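Local coordinates for protein putative 4-amino-4-deoxychorismate lyase (PDB 2ZGI) that probably acts as a pyridoxal-phosphate-dependent lyase of the class-IV aminotransferase family, perhaps on 4-amino-4-deoxychorismate, at residues A145-L149 with G160-S164; L122-K126 with E177-E181; P99-Y105 with L240-Y244. All blocks are in the same frame, centred on the assembly; numbering follows the deposited sequence.

Contact 1 of 3, residues A145-L149 with G160-S164; sequences AFEGL and GSRTS. With PLP (pyridoxal-5'-phosphate), chain P.
Leu149 and Gly160 form an antiparallel non-hydrogen-bonded pair, CA to CA 4.4 Å, and Ser161 N bonds to Gly148 O. After this pair the 160-164 chain curls round the Glu147 carboxylate. The Glu147 chain starts anti to its N (chi1 177°) and bends at chi2, which turns the carboxylate into that curl. Glu147 OE1 takes the Thr163 hydroxyl (OG1, 2.7 Å) on its anti lone pair. Glu147 OE1 also takes Arg162 N at 3.0 Å, from the syn side but well out of the carboxylate plane. Glu147 OE2 accepts from Ser161 OG at 2.5 Å, on the syn side, and from Gly148 N on its anti lone pair. Four bonds thus hold this buried carboxylate and fix its rotation. Arg162 NH1 adds a salt bridge to Glu147 OE2 at 3.3 Å and a nearly straight bond to Phe146 O (176° at the hydrogen). The guanidinium lies flat on one face of the Phe146 ring, planes 8° apart, as an off-centre cation-pi stack. Water 1 links Phe146 O with Arg162 NH2. The loop lines the pyridoxal-phosphate pocket of this class-IV aminotransferase fold, Arg162 O lying 3.5 Å from PLP C5.

Contact 2 of 3, residues L122-K126 with E177-E181; sequences LARYK and EGGLE. With PLP (pyridoxal-5'-phosphate), chain P.
Lys126 runs out nearly extended and bends at its last torsion (chi4 72°), while Leu180 sets CG anti to its backbone N (chi1 172°) and places one methyl, CD2, against the Lys126 chain and the cofactor. The bend of Lys126 brings NZ to PLP C4A, where a covalent bond of 1.8 Å joins them. This link is consistent with the internal aldimine of pyridoxal enzymes, although it is long for one. PLP O3 lies 2.8 Å from Lys126 NZ. Leu180 CD2 sits over one face of the pyridine ring, 3.3 Å from PLP C4. Leu180 CD2 also touches Lys126 CD at 3.7 Å, so one methyl packs on both the ring and the lysine that carries it. The other methyl, Leu180 CD1, rests on Arg124 O at 3.5 Å. With an alanine here, the ring face and Lys126 CD would probably lose the methyl that rests on them, and a gap would open between them and Arg124 O. The backbones approach closely as well. Ala123 O lies 3.2 Å from Gly179 C, and Ala123 CB touches Gly178 O. No direct polar bond joins the two segments, but water 2 accepts from Glu181 N and can donate to Arg124 O. Gly178 has a positive phi (100°), at which a side chain would jam against the preceding carbonyl. Leu122 to Tyr125 form a type I turn. The 122-126 segment belongs to the loop between strand 111-117 and helix 131-142. The 177-181 segment belongs to the loop between strand 172-176 and helix 183-194. His48 of helix 38-51 packs on both Lys126 and Leu180, and Leu122 meets Leu135 of the second subunit.

Contact 3 of 3, residues P99-Y105 with L240-Y244; sequences PLPLSLY and LPACY
Tyr105 and Leu240 make the tight part of this contact. Leu240 CD1 sits over the centre of the Tyr105 ring, 3.4 Å from its centroid and 15° off the ring normal, a close CH-pi contact. Leu240 reaches there because its CG is anti to the backbone N (chi1 177°). Pro241 CD meets the far end of the same ring, 3.5 Å from Tyr105 OH. That hydroxyl is hydrogen-bonded to Val220 O, so the buried tyrosine is held at its polar end too. Nearby, Cys243 is buried and fixed by its disulfide to Cys78. The solvent side is looser. There Pro99 and Tyr244 lie alongside, pointing opposite ways, with Pro99 CB over one face of the Tyr244 ring, 4.1 Å from the centroid. Exposed Leu102 packs its CD1 on Tyr244 CE2 at 3.8 Å, and Leu102 CD1 is also 3.8 Å from Leu240 CD2. Tyr244 OH reaches past these groups and bonds to Leu100 O at 2.7 Å, tilted 30° from the carbonyl plane. This bond pins the ring end to the chain just ahead of helix 103-107. It is the single hydrogen bond between the two segments. The rest is mostly proline, leucine and aromatic carbon, with Cys243 beside Pro99. Adhesion here therefore rests on apolar and CH-pi contact, one neutral hydrogen bond to set the Tyr244 ring, and the disulfide that holds the tail covalently.

From the N terminus, the chain first meets contact 3 at 99-105, then contact 2 at 122-126 and contact 1 at 145-149. It turns back through 160-164, which closes contact 1, then 177-181, which closes contact 2. Near the end of the chain, 240-244 closes contact 3. Contact 1 lies within contact 2, and both within contact 3; none cross. Contact 1 ties strand 147-151 to the loop before strand 164-169. Contact 2 joins the loops before helices 131-142 and 183-194. These two flank opposite faces of the cofactor ring and touch at Ser164 and Leu180. Contact 3 joins 99-105, which leads into helix 103-107, to the C-terminal tail, and touches contact 1 through Leu100 and Phe146.

Contact 1 of 3, residues A145-L149 with G160-S164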
loop_
_atom_site.group_PDB
_atom_site.type_symbol
_atom_site.label_atom_id
_atom_site.label_comp_id
_atom_site.label_asym_id
_atom_site.label_seq_id
_atom_site.Cartn_x
_atom_site.Cartn_y
_atom_site.Cartn_z
ATOM N N ALA D 145 -10.974 -5.585 21.964
ATOM C CA ALA D 145 -10.569 -6.934 21.517
ATOM C C ALA D 145 -9.360 -7.493 22.265
ATOM O O ALA D 145 -8.581 -6.730 22.825
ATOM C CB ALA D 145 -10.271 -6.926 20.017
ATOM N N PHE D 146 -9.200 -8.819 22.229
ATOM C CA PHE D 146 -8.088 -9.502 22.899
ATOM C C PHE D 146 -6.771 -9.414 22.125
ATOM O O PHE D 146 -5.698 -9.205 22.708
ATOM C CB PHE D 146 -8.435 -10.974 23.208
ATOM C CG PHE D 146 -7.290 -11.743 23.823
ATOM C CD1 PHE D 146 -7.011 -11.631 25.192
ATOM C CD2 PHE D 146 -6.460 -12.540 23.031
ATOM C CE1 PHE D 146 -5.937 -12.334 25.759
ATOM C CE2 PHE D 146 -5.374 -13.240 23.596
ATOM C CZ PHE D 146 -5.119 -13.136 24.947
ATOM N N GLU D 147 -6.841 -9.580 20.811
ATOM C CA GLU D 147 -5.612 -9.645 20.029
ATOM C C GLU D 147 -5.765 -8.833 18.771
ATOM O O GLU D 147 -6.864 -8.771 18.196
ATOM C CB GLU D 147 -5.278 -11.100 19.663
ATOM C CG GLU D 147 -4.004 -11.322 18.747
ATOM C CD GLU D 147 -2.720 -10.930 19.463
ATOM O OE1 GLU D 147 -1.912 -11.839 19.811
ATOM O OE2 GLU D 147 -2.523 -9.729 19.717
ATOM N N GLY D 148 -4.663 -8.228 18.338
ATOM C CA GLY D 148 -4.629 -7.514 17.065
ATOM C C GLY D 148 -3.884 -8.341 16.050
ATOM O O GLY D 148 -2.836 -8.941 16.379
ATOM N N LEU D 149 -4.438 -8.398 14.831
ATOM C CA LEU D 149 -3.800 -9.090 13.700
ATOM C C LEU D 149 -3.063 -8.150 12.759
ATOM O O LEU D 149 -3.499 -7.000 12.532
ATOM C CB LEU D 149 -4.835 -9.947 12.929
ATOM C CG LEU D 149 -5.660 -10.896 13.821
ATOM C CD1 LEU D 149 -6.744 -11.651 13.041
ATOM C CD2 LEU D 149 -4.809 -11.886 14.586
ATOM N N GLY D 160 -0.648 -12.579 14.816
ATOM C CA GLY D 160 -1.198 -11.811 15.935
ATOM C C GLY D 160 -0.059 -11.051 16.592
ATOM O O GLY D 160 1.102 -11.332 16.311
ATOM N N SER D 161 -0.357 -10.093 17.466
ATOM C CA SER D 161 0.727 -9.359 18.154
ATOM C C SER D 161 1.616 -10.267 19.057
ATOM O O SER D 161 2.831 -10.053 19.154
ATOM C CB SER D 161 0.165 -8.182 18.969
ATOM O OG SER D 161 -0.290 -8.641 20.237
ATOM N N ARG D 162 1.013 -11.275 19.693
ATOM C CA ARG D 162 1.781 -12.223 20.510
ATOM C C ARG D 162 1.252 -13.644 20.439
ATOM O O ARG D 162 1.683 -14.516 21.204
ATOM C CB ARG D 162 1.895 -11.754 21.963
ATOM C CG ARG D 162 0.682 -11.028 22.495
ATOM C CD ARG D 162 -0.428 -11.980 22.938
ATOM N NE ARG D 162 -1.154 -11.418 24.092
ATOM C CZ ARG D 162 -2.322 -10.770 24.028
ATOM N NH1 ARG D 162 -2.954 -10.582 22.860
ATOM N NH2 ARG D 162 -2.854 -10.296 25.147
ATOM N N THR D 163 0.315 -13.877 19.516
ATOM C CA THR D 163 -0.217 -15.210 19.279
ATOM C C THR D 163 -0.198 -15.512 17.778
ATOM O O THR D 163 -0.095 -14.601 16.957
ATOM C CB THR D 163 -1.656 -15.381 19.828
ATOM O OG1 THR D 163 -2.521 -14.415 19.203
ATOM C CG2 THR D 163 -1.686 -15.228 21.381
ATOM N N SER D 164 -0.296 -16.791 17.448
ATOM C CA SER D 164 -0.219 -17.270 16.069
ATOM C C SER D 164 -1.640 -17.650 15.631
ATOM O O SER D 164 -2.288 -18.472 16.278
ATOM C CB SER D 164 0.661 -18.513 15.992
ATOM O OG SER D 164 1.976 -18.261 16.447
HETATM N N1 PLP P . 3.300 -14.127 17.130
HETATM C C2 PLP P . 4.241 -13.249 17.535
HETATM C C2A PLP P . 4.393 -11.948 16.801
HETATM C C3 PLP P . 5.049 -13.544 18.639
HETATM O O3 PLP P . 5.985 -12.626 19.012
HETATM C C4 PLP P . 4.890 -14.775 19.286
HETATM C C4A PLP P . 5.749 -15.203 20.458
HETATM C C5 PLP P . 3.931 -15.673 18.823
HETATM C C6 PLP P . 3.150 -15.306 17.729
HETATM C C5A PLP P . 3.673 -17.007 19.492
HETATM O O4P PLP P . 4.753 -17.938 19.421
HETATM P P PLP P . 4.937 -19.161 20.437
HETATM O O1P PLP P . 3.768 -20.093 20.238
HETATM O O2P PLP P . 4.941 -18.640 21.857
HETATM O O3P PLP P . 6.265 -19.656 19.967
HETATM O O HOH W 1 -5.207 -8.323 25.185
#

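Contact 2 of 3, residues L122-K126 with E177-E181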
loop_
_atom_site.group_PDB
_atom_site.type_symbol
_atom_site.label_atom_id
_atom_site.label_comp_id
_atom_site.label_asym_id
_atom_site.label_seq_id
_atom_site.Cartn_x
_atom_site.Cartn_y
_atom_site.Cartn_z
ATOM N N LEU D 122 12.061 -9.488 8.935
ATOM C CA LEU D 122 12.147 -9.930 10.324
ATOM C C LEU D 122 10.917 -10.661 10.840
ATOM O O LEU D 122 10.880 -11.071 12.015
ATOM C CB LEU D 122 12.480 -8.751 11.241
ATOM C CG LEU D 122 13.674 -7.842 10.886
ATOM C CD1 LEU D 122 13.801 -6.729 11.925
ATOM C CD2 LEU D 122 15.007 -8.601 10.717
ATOM N N ALA D 123 9.900 -10.804 9.984
ATOM C CA ALA D 123 8.615 -11.386 10.381
ATOM C C ALA D 123 8.755 -12.807 10.913
ATOM O O ALA D 123 7.975 -13.260 11.764
ATOM C CB ALA D 123 7.663 -11.395 9.186
ATOM N N ARG D 124 9.763 -13.507 10.415
ATOM C CA ARG D 124 9.929 -14.901 10.755
ATOM C C ARG D 124 10.706 -15.055 12.061
ATOM O O ARG D 124 10.743 -16.161 12.613
ATOM C CB ARG D 124 10.624 -15.651 9.620
ATOM C CG ARG D 124 11.892 -14.949 9.123
ATOM C CD ARG D 124 12.490 -15.629 7.865
ATOM N NE ARG D 124 12.748 -17.041 8.127
ATOM C CZ ARG D 124 13.352 -17.890 7.295
ATOM N NH1 ARG D 124 13.783 -17.499 6.099
ATOM N NH2 ARG D 124 13.520 -19.147 7.671
ATOM N N TYR D 125 11.318 -13.957 12.529
ATOM C CA TYR D 125 12.126 -13.962 13.756
ATOM C C TYR D 125 11.435 -13.239 14.908
ATOM O O TYR D 125 10.656 -12.282 14.707
ATOM C CB TYR D 125 13.504 -13.359 13.471
ATOM C CG TYR D 125 14.133 -13.964 12.242
ATOM C CD1 TYR D 125 14.463 -15.334 12.207
ATOM C CD2 TYR D 125 14.358 -13.204 11.096
ATOM C CE1 TYR D 125 15.011 -15.927 11.059
ATOM C CE2 TYR D 125 14.920 -13.780 9.946
ATOM C CZ TYR D 125 15.240 -15.146 9.944
ATOM O OH TYR D 125 15.778 -15.734 8.830
ATOM N N LYS D 126 11.735 -13.700 16.124
ATOM C CA LYS D 126 11.199 -13.110 17.343
ATOM C C LYS D 126 12.241 -12.109 17.856
ATOM O O LYS D 126 13.178 -12.486 18.591
ATOM C CB LYS D 126 10.926 -14.221 18.349
ATOM C CG LYS D 126 9.734 -13.954 19.257
ATOM C CD LYS D 126 9.290 -15.213 19.944
ATOM C CE LYS D 126 8.561 -14.886 21.222
ATOM N NZ LYS D 126 7.229 -14.310 20.865
ATOM N N GLU D 177 0.415 -18.612 7.018
ATOM C CA GLU D 177 1.829 -18.339 6.773
ATOM C C GLU D 177 2.138 -16.853 6.789
ATOM O O GLU D 177 1.230 -16.029 6.783
ATOM C CB GLU D 177 2.292 -18.929 5.432
ATOM C CG GLU D 177 2.074 -20.399 5.315
ATOM C CD GLU D 177 2.412 -20.937 3.939
ATOM O OE1 GLU D 177 2.489 -20.165 2.960
ATOM O OE2 GLU D 177 2.611 -22.164 3.848
ATOM N N GLY D 178 3.436 -16.544 6.810
ATOM C CA GLY D 178 3.950 -15.189 6.667
ATOM C C GLY D 178 4.365 -14.456 7.940
ATOM O O GLY D 178 4.822 -13.331 7.868
ATOM N N GLY D 179 4.211 -15.102 9.096
ATOM C CA GLY D 179 4.560 -14.499 10.373
ATOM C C GLY D 179 5.639 -15.323 11.063
ATOM O O GLY D 179 6.463 -15.962 10.411
ATOM N N LEU D 180 5.619 -15.309 12.387
ATOM C CA LEU D 180 6.509 -16.149 13.186
ATOM C C LEU D 180 6.017 -17.593 13.151
ATOM O O LEU D 180 4.827 -17.838 13.327
ATOM C CB LEU D 180 6.514 -15.621 14.632
ATOM C CG LEU D 180 7.235 -16.457 15.704
ATOM C CD1 LEU D 180 8.688 -16.672 15.340
ATOM C CD2 LEU D 180 7.121 -15.774 17.029
ATOM N N GLU D 181 6.908 -18.551 12.900
ATOM C CA GLU D 181 6.564 -19.948 13.184
ATOM C C GLU D 181 6.612 -20.115 14.704
ATOM O O GLU D 181 7.690 -20.347 15.309
ATOM C CB GLU D 181 7.462 -20.982 12.492
ATOM C CG GLU D 181 6.777 -22.372 12.349
ATOM C CD GLU D 181 7.760 -23.502 11.940
ATOM O OE1 GLU D 181 7.829 -23.820 10.737
ATOM O OE2 GLU D 181 8.467 -24.063 12.809
HETATM N N1 PLP P . 3.300 -14.127 17.130
HETATM C C2 PLP P . 4.241 -13.249 17.535
HETATM C C2A PLP P . 4.393 -11.948 16.801
HETATM C C3 PLP P . 5.049 -13.544 18.639
HETATM O O3 PLP P . 5.985 -12.626 19.012
HETATM C C4 PLP P . 4.890 -14.775 19.286
HETATM C C4A PLP P . 5.749 -15.203 20.458
HETATM C C5 PLP P . 3.931 -15.673 18.823
HETATM C C6 PLP P . 3.150 -15.306 17.729
HETATM C C5A PLP P . 3.673 -17.007 19.492
HETATM O O4P PLP P . 4.753 -17.938 19.421
HETATM P P PLP P . 4.937 -19.161 20.437
HETATM O O1P PLP P . 3.768 -20.093 20.238
HETATM O O2P PLP P . 4.941 -18.640 21.857
HETATM O O3P PLP P . 6.265 -19.656 19.967
HETATM O O HOH W 2 9.521 -18.331 11.974
#

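Contact 3 of 3, residues P99-Y105 with L240-Y244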
loop_
_atom_site.group_PDB
_atom_site.type_symbol
_atom_site.label_atom_id
_atom_site.label_comp_id
_atom_site.label_asym_id
_atom_site.label_seq_id
_atom_site.Cartn_x
_atom_site.Cartn_y
_atom_site.Cartn_z
ATOM N N PRO D 99 -3.180 -16.945 34.777
ATOM C CA PRO D 99 -4.016 -17.395 33.672
ATOM C C PRO D 99 -5.122 -16.412 33.335
ATOM O O PRO D 99 -5.553 -15.616 34.174
ATOM C CB PRO D 99 -4.669 -18.672 34.229
ATOM C CG PRO D 99 -4.635 -18.492 35.729
ATOM C CD PRO D 99 -3.293 -17.858 35.931
ATOM N N LEU D 100 -5.607 -16.535 32.110
ATOM C CA LEU D 100 -6.819 -15.893 31.692
ATOM C C LEU D 100 -7.967 -16.595 32.382
ATOM O O LEU D 100 -7.825 -17.762 32.795
ATOM C CB LEU D 100 -6.974 -16.023 30.168
ATOM C CG LEU D 100 -6.020 -15.207 29.284
ATOM C CD1 LEU D 100 -6.171 -15.702 27.823
ATOM C CD2 LEU D 100 -6.320 -13.682 29.436
ATOM N N PRO D 101 -9.124 -15.913 32.503
ATOM C CA PRO D 101 -10.303 -16.633 32.987
ATOM C C PRO D 101 -10.612 -17.863 32.141
ATOM O O PRO D 101 -10.571 -17.816 30.885
ATOM C CB PRO D 101 -11.442 -15.587 32.863
ATOM C CG PRO D 101 -10.753 -14.295 32.952
ATOM C CD PRO D 101 -9.430 -14.496 32.221
ATOM N N LEU D 102 -10.909 -18.957 32.842
ATOM C CA LEU D 102 -11.281 -20.216 32.230
ATOM C C LEU D 102 -12.419 -20.082 31.205
ATOM O O LEU D 102 -12.409 -20.768 30.180
ATOM C CB LEU D 102 -11.654 -21.231 33.315
ATOM C CG LEU D 102 -11.831 -22.695 32.886
ATOM C CD1 LEU D 102 -10.586 -23.212 32.131
ATOM C CD2 LEU D 102 -12.158 -23.551 34.108
ATOM N N SER D 103 -13.379 -19.191 31.472
ATOM C CA SER D 103 -14.511 -18.994 30.563
ATOM C C SER D 103 -14.079 -18.564 29.166
ATOM O O SER D 103 -14.747 -18.884 28.189
ATOM C CB SER D 103 -15.513 -17.992 31.138
ATOM O OG SER D 103 -14.976 -16.683 31.101
ATOM N N LEU D 104 -12.960 -17.848 29.068
ATOM C CA LEU D 104 -12.440 -17.416 27.768
ATOM C C LEU D 104 -12.144 -18.553 26.807
ATOM O O LEU D 104 -12.237 -18.393 25.581
ATOM C CB LEU D 104 -11.173 -16.575 27.936
ATOM C CG LEU D 104 -11.343 -15.124 28.392
ATOM C CD1 LEU D 104 -10.163 -14.274 27.928
ATOM C CD2 LEU D 104 -12.668 -14.524 27.904
ATOM N N TYR D 105 -11.759 -19.696 27.364
ATOM C CA TYR D 105 -11.442 -20.866 26.551
ATOM C C TYR D 105 -12.714 -21.569 26.083
ATOM O O TYR D 105 -12.676 -22.324 25.116
ATOM C CB TYR D 105 -10.516 -21.820 27.314
ATOM C CG TYR D 105 -9.151 -21.210 27.547
ATOM C CD1 TYR D 105 -8.127 -21.404 26.626
ATOM C CD2 TYR D 105 -8.899 -20.405 28.660
ATOM C CE1 TYR D 105 -6.865 -20.828 26.810
ATOM C CE2 TYR D 105 -7.633 -19.813 28.852
ATOM C CZ TYR D 105 -6.617 -20.043 27.907
ATOM O OH TYR D 105 -5.351 -19.488 28.050
ATOM N N LEU D 240 -4.650 -25.993 27.296
ATOM C CA LEU D 240 -5.082 -25.093 28.352
ATOM C C LEU D 240 -4.036 -25.033 29.461
ATOM O O LEU D 240 -3.659 -26.065 29.997
ATOM C CB LEU D 240 -6.437 -25.530 28.919
ATOM C CG LEU D 240 -7.055 -24.765 30.093
ATOM C CD1 LEU D 240 -7.751 -23.491 29.585
ATOM C CD2 LEU D 240 -8.033 -25.676 30.844
ATOM N N PRO D 241 -3.574 -23.813 29.810
ATOM C CA PRO D 241 -2.525 -23.691 30.826
ATOM C C PRO D 241 -2.958 -24.341 32.136
ATOM O O PRO D 241 -4.082 -24.103 32.604
ATOM C CB PRO D 241 -2.394 -22.174 30.997
ATOM C CG PRO D 241 -2.769 -21.638 29.670
ATOM C CD PRO D 241 -3.925 -22.501 29.242
ATOM N N ALA D 242 -2.084 -25.156 32.714
ATOM C CA ALA D 242 -2.381 -25.814 33.986
ATOM C C ALA D 242 -2.100 -24.911 35.198
ATOM O O ALA D 242 -1.309 -25.255 36.076
ATOM C CB ALA D 242 -1.606 -27.139 34.085
ATOM N N CYS D 243 -2.769 -23.761 35.262
ATOM C CA CYS D 243 -2.338 -22.683 36.154
ATOM C C CYS D 243 -3.419 -22.048 37.041
ATOM O O CYS D 243 -3.213 -20.958 37.559
ATOM C CB CYS D 243 -1.646 -21.597 35.318
ATOM S SG CYS D 243 -0.257 -22.248 34.370
ATOM N N TYR D 244 -4.563 -22.704 37.206
ATOM C CA TYR D 244 -5.628 -22.195 38.103
ATOM C C TYR D 244 -5.417 -22.626 39.566
ATOM O O TYR D 244 -4.823 -23.673 39.813
ATOM C CB TYR D 244 -7.013 -22.625 37.584
ATOM C CG TYR D 244 -7.296 -22.057 36.197
ATOM C CD1 TYR D 244 -7.748 -20.733 36.036
ATOM C CD2 TYR D 244 -7.088 -22.824 35.054
ATOM C CE1 TYR D 244 -8.000 -20.198 34.774
ATOM C CE2 TYR D 244 -7.331 -22.301 33.781
ATOM C CZ TYR D 244 -7.794 -20.984 33.653
ATOM O OH TYR D 244 -8.021 -20.467 32.393
#